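Local coordinates for protein ATP-dependent kinase YFH7 (Saccharomyces cerevisiae, PDB 2GA8) that acts as an ATP-dependent P-loop kinase that could take part in assembling the endoplasmic reticulum membrane, at residues N22-V27 with Y254-F259; E50-F55 with K225-F230; N132-A137 with P235-P240. All blocks are in the same frame, centred on the assembly; numbering follows the deposited sequence.

In the fold
From the N terminus, the chain runs through 22-27 into the central parallel sheet and closes contact 1 with 254-259, with 226 residues between the two segments; contacts 2 and 3 are both nested inside that loop. Helix 47-58 supplies 50-55 for contact 2, and strand 134-136 follows for contact 3. Their partners then come in the same order, 225-230 before 235-240, so contacts 2 and 3 cross along the chain. In space contact 1 touches both: Tyr23 and Phe259 pack on Phe230 of contact 2, while strand 248-256 pairs with strand 237-243 of contact 3. Parallel sheet, peripheral helices and mixed sheet are thereby tied together.

Contact 1: residues N22-V27 with Y254-F259; sequences NYRVCV and YCISKF
Tyr23 reaches across to the backbone of Lys258 just before its own chain enters strand 25-30. With CG anti to the backbone N (chi1 -171°), its ring heads for the other segment, and OH donates a very short hydrogen bond of 2.5 Å to Lys258 O, which lies at the ring edge near the ring plane. A second polar partner, the backbone N of Ser231, also bonds this hydroxyl, so the buried oxygen is gripped from two places.

Arg24 comes next, meeting the other segment with its guanidinium. Ile256 CG2 sits 3.4 Å above one face of that group, offset toward the rim, and its closest approach is 3.6 Å to Arg24 NH2. A water at the guanidinium edge accepts from Arg24 NH2 at 3.0 Å and donates to Ile256 O at 2.8 Å. The guanidinium is held further by Thr205 OG1 at NH1 and by Thr260 O at NE. Within the other segment, Ser257 OG accepts from Phe259 N at 3.1 Å, forming an ST turn where the chain leaves strand 248-256.

Beyond Arg24, strand 25-30 runs between strands 262-267 and 290-296, with helix 4-17 packed on Val25 and Val27, while strand 248-256 is an outermost strand of the mixed sheet.

Contact 2: residues E50-F55 with K225-F230; sequences EKYHTF and KLSKTF
A buried helix-to-helix contact, built around one tyrosine, joins helix 47-58 to the C-terminal end of helix 222-227 and the residues that follow it, on the periphery of the fold. Tyr52 carries it, meeting Leu226, Ser227 and Phe230. Its CG is anti to the backbone N (chi1 -172°), which directs the ring away from its own helix toward the other.

At the tip of the ring, Tyr52 OH donates a hydrogen bond of 2.8 Å to Ser227 OG, which lies in the plane of the ring at its edge. Ser227 OG is bonded in turn to Phe223 O, one turn back in its helix, so the serine hydroxyl relays the tyrosine to the helix backbone. Leu226 crosses the tyrosine obliquely, and its CD1 comes within 3.4 Å of Tyr52 CE1. Phe230 meets the hydroxyl with its own edge: Tyr52 OH lies in the plane of that ring, 3.6 Å from Phe230 CE2. One face of the Phe230 ring takes Leu226 O, 3.7 Å above its centre. Phe55, one turn after Tyr52, adds a smaller contact, its CE2 standing 3.7 Å from Ser227 OG.

An alanine in place of Tyr52 would probably leave Ser227 OG without this donor and open a gap beside Leu226 CD1 and the edge of Phe230.

Ile63 and Ile155 also touch Tyr52, while Phe259 packs edge-to-face with Phe230. Apolar packing around one buried side-chain hydrogen bond thus joins the two helices, here where helix 222-227 gives way to strand 230-231, which pairs in parallel with strand 65-66.

Contact 3: residues N132-A137 with P235-P240; sequences NAIRIA and PDIFVP
Arg135 and Phe238 form an antiparallel hydrogen-bonded pair, joined by two backbone bonds. Arg135 N donates to Phe238 O at 2.9 Å, and Phe238 N returns a shorter bond of 2.7 Å to Arg135 O, almost perfectly straight at 179°. A third bond, from Ala137 N to Asp236 O at 3.1 Å, carries the pairing past the end of strand 134-136. Between them Ile136 and Ile237 make a non-hydrogen-bonded pair. The CA-H groups of Ile134, Ile136 and Ile237 add contacts to carbonyl oxygens across the gap.

The strand axes run 165° apart, and the side chains divide between two faces. On the face bearing Ile136 and Ile237, the branches meet diagonally: Ile134 CG2 lies 3.9 Å from Ile237 CG2, the two side chains side by side and pointing the same way. Pro235 lies likewise beside Ile136, with its CG 3.7 Å from Ile136 CG2. Helix 192-206 packs against this side of the sheet through Leu198, which touches Ile134, and Ile201, which touches Ile237.

The other face carries Arg135 and Phe238, whose CB atoms are 4.0 Å apart. From there the arginine chain, extended from CG to NE, rises off this face, and NH1 makes a long, weak ion pair with Asp252 of strand 248-256. Phe238 CG is anti to the carbonyl carbon (chi1 -66°), toward Ala137, and the ring presents its edge there, CE2 lying 4.3 Å from Ala137 CB. At the far end Pro240 CD lies 3.3 Å from Ala133 O, and its CG reaches Asn132 O.

With strand 123-125 next to 134-136 and strand 248-256 next to 237-243, the pairing belongs to the interior of an antiparallel stretch of the mixed sheet, with one face packed against a helix.

Contact 1: residues N22-V27 with Y254-F259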
loop_
_atom_site.group_PDB
_atom_site.type_symbol
_atom_site.label_atom_id
_atom_site.label_comp_id
_atom_site.label_asym_id
_atom_site.label_seq_id
_atom_site.Cartn_x
_atom_site.Cartn_y
_atom_site.Cartn_z
ATOM N N ASN A 22 14.094 5.404 13.120
ATOM C CA ASN A 22 12.799 5.333 12.449
ATOM C C ASN A 22 11.784 4.591 13.290
ATOM O O ASN A 22 12.077 3.523 13.828
ATOM C CB ASN A 22 12.929 4.615 11.099
ATOM C CG ASN A 22 13.833 5.349 10.124
ATOM O OD1 ASN A 22 15.044 5.120 10.077
ATOM N ND2 ASN A 22 13.242 6.239 9.338
ATOM N N TYR A 23 10.585 5.150 13.385
ATOM C CA TYR A 23 9.525 4.521 14.159
ATOM C C TYR A 23 9.062 3.238 13.476
ATOM O O TYR A 23 8.676 2.268 14.131
ATOM C CB TYR A 23 8.331 5.455 14.304
ATOM C CG TYR A 23 7.313 4.917 15.279
ATOM C CD1 TYR A 23 7.581 4.904 16.645
ATOM C CD2 TYR A 23 6.103 4.384 14.836
ATOM C CE1 TYR A 23 6.675 4.376 17.544
ATOM C CE2 TYR A 23 5.183 3.848 15.734
ATOM C CZ TYR A 23 5.481 3.850 17.087
ATOM O OH TYR A 23 4.581 3.331 17.980
ATOM N N ARG A 24 9.080 3.243 12.150
ATOM C CA ARG A 24 8.670 2.068 11.406
ATOM C C ARG A 24 9.494 1.887 10.145
ATOM O O ARG A 24 10.078 2.838 9.624
ATOM C CB ARG A 24 7.167 2.142 11.076
ATOM C CG ARG A 24 6.670 3.521 10.685
ATOM C CD ARG A 24 5.191 3.534 10.302
ATOM N NE ARG A 24 4.311 3.057 11.366
ATOM C CZ ARG A 24 3.142 3.609 11.682
ATOM N NH1 ARG A 24 2.700 4.672 11.026
ATOM N NH2 ARG A 24 2.396 3.080 12.640
ATOM N N VAL A 25 9.577 0.650 9.676
ATOM C CA VAL A 25 10.324 0.374 8.463
ATOM C C VAL A 25 9.315 -0.019 7.399
ATOM O O VAL A 25 8.265 -0.577 7.705
ATOM C CB VAL A 25 11.342 -0.759 8.672
ATOM C CG1 VAL A 25 12.349 -0.348 9.746
ATOM C CG2 VAL A 25 10.633 -2.032 9.063
ATOM N N CYS A 26 9.626 0.297 6.152
ATOM C CA CYS A 26 8.720 -0.021 5.060
ATOM C C CYS A 26 9.333 -1.032 4.119
ATOM O O CYS A 26 10.548 -1.088 3.948
ATOM C CB CYS A 26 8.366 1.242 4.269
ATOM S SG CYS A 26 7.347 2.439 5.178
ATOM N N VAL A 27 8.470 -1.835 3.514
ATOM C CA VAL A 27 8.907 -2.828 2.555
ATOM C C VAL A 27 8.057 -2.647 1.314
ATOM O O VAL A 27 6.833 -2.559 1.402
ATOM C CB VAL A 27 8.703 -4.263 3.071
ATOM C CG1 VAL A 27 9.144 -5.264 1.999
ATOM C CG2 VAL A 27 9.486 -4.474 4.363
ATOM N N TYR A 254 -7.675 -1.866 6.142
ATOM C CA TYR A 254 -6.403 -2.098 6.801
ATOM C C TYR A 254 -6.112 -0.954 7.756
ATOM O O TYR A 254 -6.206 0.213 7.385
ATOM C CB TYR A 254 -5.287 -2.210 5.760
ATOM C CG TYR A 254 -5.578 -3.235 4.689
ATOM C CD1 TYR A 254 -5.329 -4.589 4.904
ATOM C CD2 TYR A 254 -6.146 -2.853 3.472
ATOM C CE1 TYR A 254 -5.640 -5.540 3.932
ATOM C CE2 TYR A 254 -6.463 -3.788 2.502
ATOM C CZ TYR A 254 -6.208 -5.129 2.736
ATOM O OH TYR A 254 -6.526 -6.058 1.773
ATOM N N CYS A 255 -5.785 -1.295 8.996
ATOM C CA CYS A 255 -5.462 -0.280 9.981
ATOM C C CYS A 255 -3.986 -0.316 10.325
ATOM O O CYS A 255 -3.439 -1.371 10.653
ATOM C CB CYS A 255 -6.250 -0.480 11.273
ATOM S SG CYS A 255 -5.721 0.689 12.562
ATOM N N ILE A 256 -3.344 0.840 10.234
ATOM C CA ILE A 256 -1.940 0.966 10.587
ATOM C C ILE A 256 -1.978 1.788 11.868
ATOM O O ILE A 256 -2.303 2.975 11.838
ATOM C CB ILE A 256 -1.152 1.726 9.504
ATOM C CG1 ILE A 256 -1.186 0.934 8.197
ATOM C CG2 ILE A 256 0.282 1.946 9.956
ATOM C CD1 ILE A 256 -0.621 1.687 7.013
ATOM N N SER A 257 -1.658 1.151 12.990
ATOM C CA SER A 257 -1.698 1.821 14.290
ATOM C C SER A 257 -0.321 2.099 14.871
ATOM O O SER A 257 0.703 1.827 14.244
ATOM C CB SER A 257 -2.467 0.961 15.295
ATOM O OG SER A 257 -1.686 -0.165 15.669
ATOM N N LYS A 258 -0.307 2.628 16.092
ATOM C CA LYS A 258 0.949 2.917 16.773
ATOM C C LYS A 258 1.747 1.623 16.949
ATOM O O LYS A 258 2.966 1.654 17.097
ATOM C CB LYS A 258 0.687 3.542 18.149
ATOM C CG LYS A 258 -0.095 2.639 19.109
ATOM C CD LYS A 258 -0.208 3.245 20.512
ATOM C CE LYS A 258 -1.012 4.542 20.508
ATOM N NZ LYS A 258 -2.425 4.339 20.081
ATOM N N PHE A 259 1.063 0.483 16.921
ATOM C CA PHE A 259 1.749 -0.796 17.099
ATOM C C PHE A 259 2.390 -1.316 15.825
ATOM O O PHE A 259 3.249 -2.194 15.874
ATOM C CB PHE A 259 0.782 -1.836 17.664
ATOM C CG PHE A 259 0.277 -1.491 19.031
ATOM C CD1 PHE A 259 1.144 -1.469 20.116
ATOM C CD2 PHE A 259 -1.052 -1.135 19.225
ATOM C CE1 PHE A 259 0.697 -1.091 21.380
ATOM C CE2 PHE A 259 -1.508 -0.756 20.480
ATOM C CZ PHE A 259 -0.630 -0.733 21.559
HETATM O O HOH W 1 -0.192 4.679 12.510
#

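Contact 2: residues E50-F55 with K225-F230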
loop_
_atom_site.group_PDB
_atom_site.type_symbol
_atom_site.label_atom_id
_atom_site.label_comp_id
_atom_site.label_asym_id
_atom_site.label_seq_id
_atom_site.Cartn_x
_atom_site.Cartn_y
_atom_site.Cartn_z
ATOM N N GLU A 50 3.787 -13.588 14.109
ATOM C CA GLU A 50 3.851 -14.825 14.888
ATOM C C GLU A 50 5.096 -14.843 15.767
ATOM O O GLU A 50 5.036 -15.235 16.936
ATOM C CB GLU A 50 3.836 -16.039 13.959
ATOM C CG GLU A 50 2.443 -16.395 13.476
ATOM C CD GLU A 50 2.445 -17.484 12.419
ATOM O OE1 GLU A 50 3.199 -18.469 12.581
ATOM O OE2 GLU A 50 1.684 -17.356 11.433
ATOM N N LYS A 51 6.225 -14.415 15.206
ATOM C CA LYS A 51 7.467 -14.366 15.961
ATOM C C LYS A 51 7.300 -13.420 17.142
ATOM O O LYS A 51 7.768 -13.700 18.250
ATOM C CB LYS A 51 8.613 -13.863 15.081
ATOM C CG LYS A 51 9.103 -14.852 14.042
ATOM C CD LYS A 51 10.089 -14.176 13.099
ATOM C CE LYS A 51 10.771 -15.174 12.180
ATOM N NZ LYS A 51 11.641 -16.118 12.940
ATOM N N TYR A 52 6.632 -12.295 16.907
ATOM C CA TYR A 52 6.429 -11.331 17.976
ATOM C C TYR A 52 5.525 -11.894 19.070
ATOM O O TYR A 52 5.775 -11.694 20.257
ATOM C CB TYR A 52 5.821 -10.037 17.432
ATOM C CG TYR A 52 5.765 -8.935 18.465
ATOM C CD1 TYR A 52 6.930 -8.469 19.074
ATOM C CD2 TYR A 52 4.549 -8.368 18.848
ATOM C CE1 TYR A 52 6.889 -7.467 20.039
ATOM C CE2 TYR A 52 4.496 -7.365 19.817
ATOM C CZ TYR A 52 5.667 -6.922 20.404
ATOM O OH TYR A 52 5.622 -5.936 21.354
ATOM N N HIS A 53 4.474 -12.598 18.668
ATOM C CA HIS A 53 3.549 -13.175 19.638
ATOM C C HIS A 53 4.267 -14.211 20.496
ATOM O O HIS A 53 4.040 -14.299 21.704
ATOM C CB HIS A 53 2.357 -13.799 18.908
ATOM C CG HIS A 53 1.515 -12.802 18.173
ATOM N ND1 HIS A 53 0.728 -13.141 17.093
ATOM C CD2 HIS A 53 1.337 -11.472 18.364
ATOM C CE1 HIS A 53 0.103 -12.064 16.649
ATOM N NE2 HIS A 53 0.456 -11.038 17.403
ATOM N N THR A 54 5.143 -14.987 19.870
ATOM C CA THR A 54 5.906 -16.002 20.583
ATOM C C THR A 54 6.815 -15.306 21.593
ATOM O O THR A 54 7.012 -15.783 22.714
ATOM C CB THR A 54 6.765 -16.832 19.602
ATOM O OG1 THR A 54 5.907 -17.527 18.686
ATOM C CG2 THR A 54 7.623 -17.840 20.359
ATOM N N PHE A 55 7.373 -14.171 21.188
ATOM C CA PHE A 55 8.245 -13.394 22.058
ATOM C C PHE A 55 7.470 -12.924 23.292
ATOM O O PHE A 55 7.947 -13.043 24.423
ATOM C CB PHE A 55 8.789 -12.183 21.295
ATOM C CG PHE A 55 9.481 -11.176 22.166
ATOM C CD1 PHE A 55 10.773 -11.401 22.631
ATOM C CD2 PHE A 55 8.832 -9.999 22.536
ATOM C CE1 PHE A 55 11.414 -10.468 23.453
ATOM C CE2 PHE A 55 9.461 -9.064 23.354
ATOM C CZ PHE A 55 10.754 -9.299 23.812
ATOM N N LYS A 225 13.464 -4.114 22.083
ATOM C CA LYS A 225 13.608 -2.704 21.735
ATOM C C LYS A 225 12.314 -2.091 21.211
ATOM O O LYS A 225 11.915 -1.005 21.628
ATOM C CB LYS A 225 14.698 -2.539 20.676
ATOM C CG LYS A 225 16.071 -2.996 21.115
ATOM C CD LYS A 225 17.042 -2.872 19.963
ATOM C CE LYS A 225 18.389 -3.466 20.294
ATOM N NZ LYS A 225 19.282 -3.423 19.106
ATOM N N LEU A 226 11.654 -2.778 20.288
ATOM C CA LEU A 226 10.421 -2.238 19.740
ATOM C C LEU A 226 9.314 -2.165 20.793
ATOM O O LEU A 226 8.541 -1.205 20.826
ATOM C CB LEU A 226 9.965 -3.072 18.533
ATOM C CG LEU A 226 9.380 -4.468 18.723
ATOM C CD1 LEU A 226 7.916 -4.363 19.147
ATOM C CD2 LEU A 226 9.484 -5.235 17.405
ATOM N N SER A 227 9.257 -3.171 21.661
ATOM C CA SER A 227 8.240 -3.236 22.706
ATOM C C SER A 227 8.298 -2.066 23.677
ATOM O O SER A 227 7.275 -1.646 24.205
ATOM C CB SER A 227 8.365 -4.546 23.495
ATOM O OG SER A 227 8.055 -5.664 22.685
ATOM N N LYS A 228 9.496 -1.539 23.897
ATOM C CA LYS A 228 9.683 -0.427 24.821
ATOM C C LYS A 228 9.631 0.940 24.144
ATOM O O LYS A 228 9.804 1.959 24.804
ATOM C CB LYS A 228 11.032 -0.561 25.537
ATOM C CG LYS A 228 11.196 -1.816 26.382
ATOM C CD LYS A 228 10.192 -1.850 27.520
ATOM C CE LYS A 228 10.459 -3.013 28.464
ATOM N NZ LYS A 228 9.390 -3.132 29.492
ATOM N N THR A 229 9.378 0.972 22.839
ATOM C CA THR A 229 9.378 2.242 22.123
ATOM C C THR A 229 8.128 2.621 21.327
ATOM O O THR A 229 8.201 3.459 20.424
ATOM C CB THR A 229 10.603 2.321 21.190
ATOM O OG1 THR A 229 10.627 1.173 20.332
ATOM C CG2 THR A 229 11.890 2.360 22.012
ATOM N N PHE A 230 6.996 2.007 21.649
ATOM C CA PHE A 230 5.746 2.341 20.985
ATOM C C PHE A 230 5.436 3.763 21.442
ATOM O O PHE A 230 5.791 4.147 22.562
ATOM C CB PHE A 230 4.627 1.396 21.431
ATOM C CG PHE A 230 4.740 0.003 20.874
ATOM C CD1 PHE A 230 4.631 -0.225 19.502
ATOM C CD2 PHE A 230 4.912 -1.088 21.725
ATOM C CE1 PHE A 230 4.688 -1.519 18.986
ATOM C CE2 PHE A 230 4.969 -2.386 21.219
ATOM C CZ PHE A 230 4.855 -2.605 19.847
#

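Contact 3: residues N132-A137 with P235-P240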
loop_
_atom_site.group_PDB
_atom_site.type_symbol
_atom_site.label_atom_id
_atom_site.label_comp_id
_atom_site.label_asym_id
_atom_site.label_seq_id
_atom_site.Cartn_x
_atom_site.Cartn_y
_atom_site.Cartn_z
ATOM N N ASN A 132 -11.420 6.105 -2.287
ATOM C CA ASN A 132 -10.021 5.790 -1.997
ATOM C C ASN A 132 -9.518 6.610 -0.816
ATOM O O ASN A 132 -8.315 6.802 -0.647
ATOM C CB ASN A 132 -9.146 6.088 -3.218
ATOM C CG ASN A 132 -9.638 5.391 -4.470
ATOM O OD1 ASN A 132 -9.916 6.032 -5.480
ATOM N ND2 ASN A 132 -9.741 4.070 -4.410
ATOM N N ALA A 133 -10.442 7.097 0.002
ATOM C CA ALA A 133 -10.074 7.915 1.147
ATOM C C ALA A 133 -9.210 7.199 2.179
ATOM O O ALA A 133 -9.362 5.998 2.421
ATOM C CB ALA A 133 -11.337 8.458 1.831
ATOM N N ILE A 134 -8.295 7.963 2.765
ATOM C CA ILE A 134 -7.424 7.494 3.839
ATOM C C ILE A 134 -8.066 8.157 5.053
ATOM O O ILE A 134 -8.452 9.324 4.981
ATOM C CB ILE A 134 -5.986 8.034 3.683
ATOM C CG1 ILE A 134 -5.332 7.421 2.443
ATOM C CG2 ILE A 134 -5.173 7.737 4.947
ATOM C CD1 ILE A 134 -4.068 8.142 2.004
ATOM N N ARG A 135 -8.202 7.425 6.154
ATOM C CA ARG A 135 -8.817 7.992 7.350
ATOM C C ARG A 135 -7.866 7.959 8.530
ATOM O O ARG A 135 -7.208 6.952 8.783
ATOM C CB ARG A 135 -10.108 7.244 7.690
ATOM C CG ARG A 135 -11.204 7.442 6.652
ATOM C CD ARG A 135 -12.538 6.884 7.122
ATOM N NE ARG A 135 -13.613 7.228 6.194
ATOM C CZ ARG A 135 -13.690 6.788 4.943
ATOM N NH1 ARG A 135 -12.754 5.978 4.462
ATOM N NH2 ARG A 135 -14.695 7.168 4.166
ATOM N N ILE A 136 -7.790 9.078 9.241
ATOM C CA ILE A 136 -6.910 9.193 10.393
ATOM C C ILE A 136 -7.741 9.508 11.635
ATOM O O ILE A 136 -8.535 10.450 11.635
ATOM C CB ILE A 136 -5.876 10.309 10.168
ATOM C CG1 ILE A 136 -5.180 10.102 8.818
ATOM C CG2 ILE A 136 -4.845 10.302 11.292
ATOM C CD1 ILE A 136 -4.262 11.228 8.427
ATOM N N ALA A 137 -7.560 8.718 12.688
ATOM C CA ALA A 137 -8.306 8.918 13.925
ATOM C C ALA A 137 -7.501 9.715 14.952
ATOM O O ALA A 137 -6.703 10.580 14.593
ATOM C CB ALA A 137 -8.711 7.572 14.505
ATOM N N PRO A 235 -1.294 8.154 15.538
ATOM C CA PRO A 235 -2.718 7.839 15.400
ATOM C C PRO A 235 -2.976 6.627 14.519
ATOM O O PRO A 235 -2.083 6.165 13.814
ATOM C CB PRO A 235 -3.278 9.105 14.778
ATOM C CG PRO A 235 -2.187 9.454 13.791
ATOM C CD PRO A 235 -0.905 9.228 14.605
ATOM N N ASP A 236 -4.201 6.113 14.571
ATOM C CA ASP A 236 -4.574 4.981 13.735
ATOM C C ASP A 236 -4.801 5.524 12.331
ATOM O O ASP A 236 -5.430 6.565 12.157
ATOM C CB ASP A 236 -5.873 4.326 14.224
ATOM C CG ASP A 236 -5.684 3.502 15.484
ATOM O OD1 ASP A 236 -4.527 3.215 15.849
ATOM O OD2 ASP A 236 -6.703 3.124 16.103
ATOM N N ILE A 237 -4.279 4.819 11.336
ATOM C CA ILE A 237 -4.444 5.224 9.945
ATOM C C ILE A 237 -5.194 4.100 9.253
ATOM O O ILE A 237 -4.739 2.959 9.255
ATOM C CB ILE A 237 -3.082 5.416 9.256
ATOM C CG1 ILE A 237 -2.285 6.496 9.985
ATOM C CG2 ILE A 237 -3.287 5.803 7.791
ATOM C CD1 ILE A 237 -0.836 6.583 9.546
ATOM N N PHE A 238 -6.346 4.424 8.675
ATOM C CA PHE A 238 -7.165 3.439 7.979
ATOM C C PHE A 238 -7.033 3.593 6.475
ATOM O O PHE A 238 -7.212 4.681 5.936
ATOM C CB PHE A 238 -8.624 3.599 8.396
ATOM C CG PHE A 238 -8.863 3.273 9.836
ATOM C CD1 PHE A 238 -9.057 1.959 10.236
ATOM C CD2 PHE A 238 -8.828 4.275 10.802
ATOM C CE1 PHE A 238 -9.211 1.641 11.584
ATOM C CE2 PHE A 238 -8.981 3.967 12.153
ATOM C CZ PHE A 238 -9.171 2.652 12.542
ATOM N N VAL A 239 -6.720 2.495 5.803
ATOM C CA VAL A 239 -6.550 2.533 4.362
ATOM C C VAL A 239 -7.572 1.646 3.667
ATOM O O VAL A 239 -7.945 0.583 4.173
ATOM C CB VAL A 239 -5.109 2.113 3.963
ATOM C CG1 VAL A 239 -4.097 3.007 4.674
ATOM C CG2 VAL A 239 -4.860 0.671 4.321
ATOM N N PRO A 240 -8.049 2.082 2.492
ATOM C CA PRO A 240 -9.040 1.319 1.732
ATOM C C PRO A 240 -8.539 -0.030 1.239
ATOM O O PRO A 240 -7.334 -0.263 1.118
ATOM C CB PRO A 240 -9.388 2.262 0.585
ATOM C CG PRO A 240 -8.082 2.972 0.344
ATOM C CD PRO A 240 -7.634 3.288 1.755
#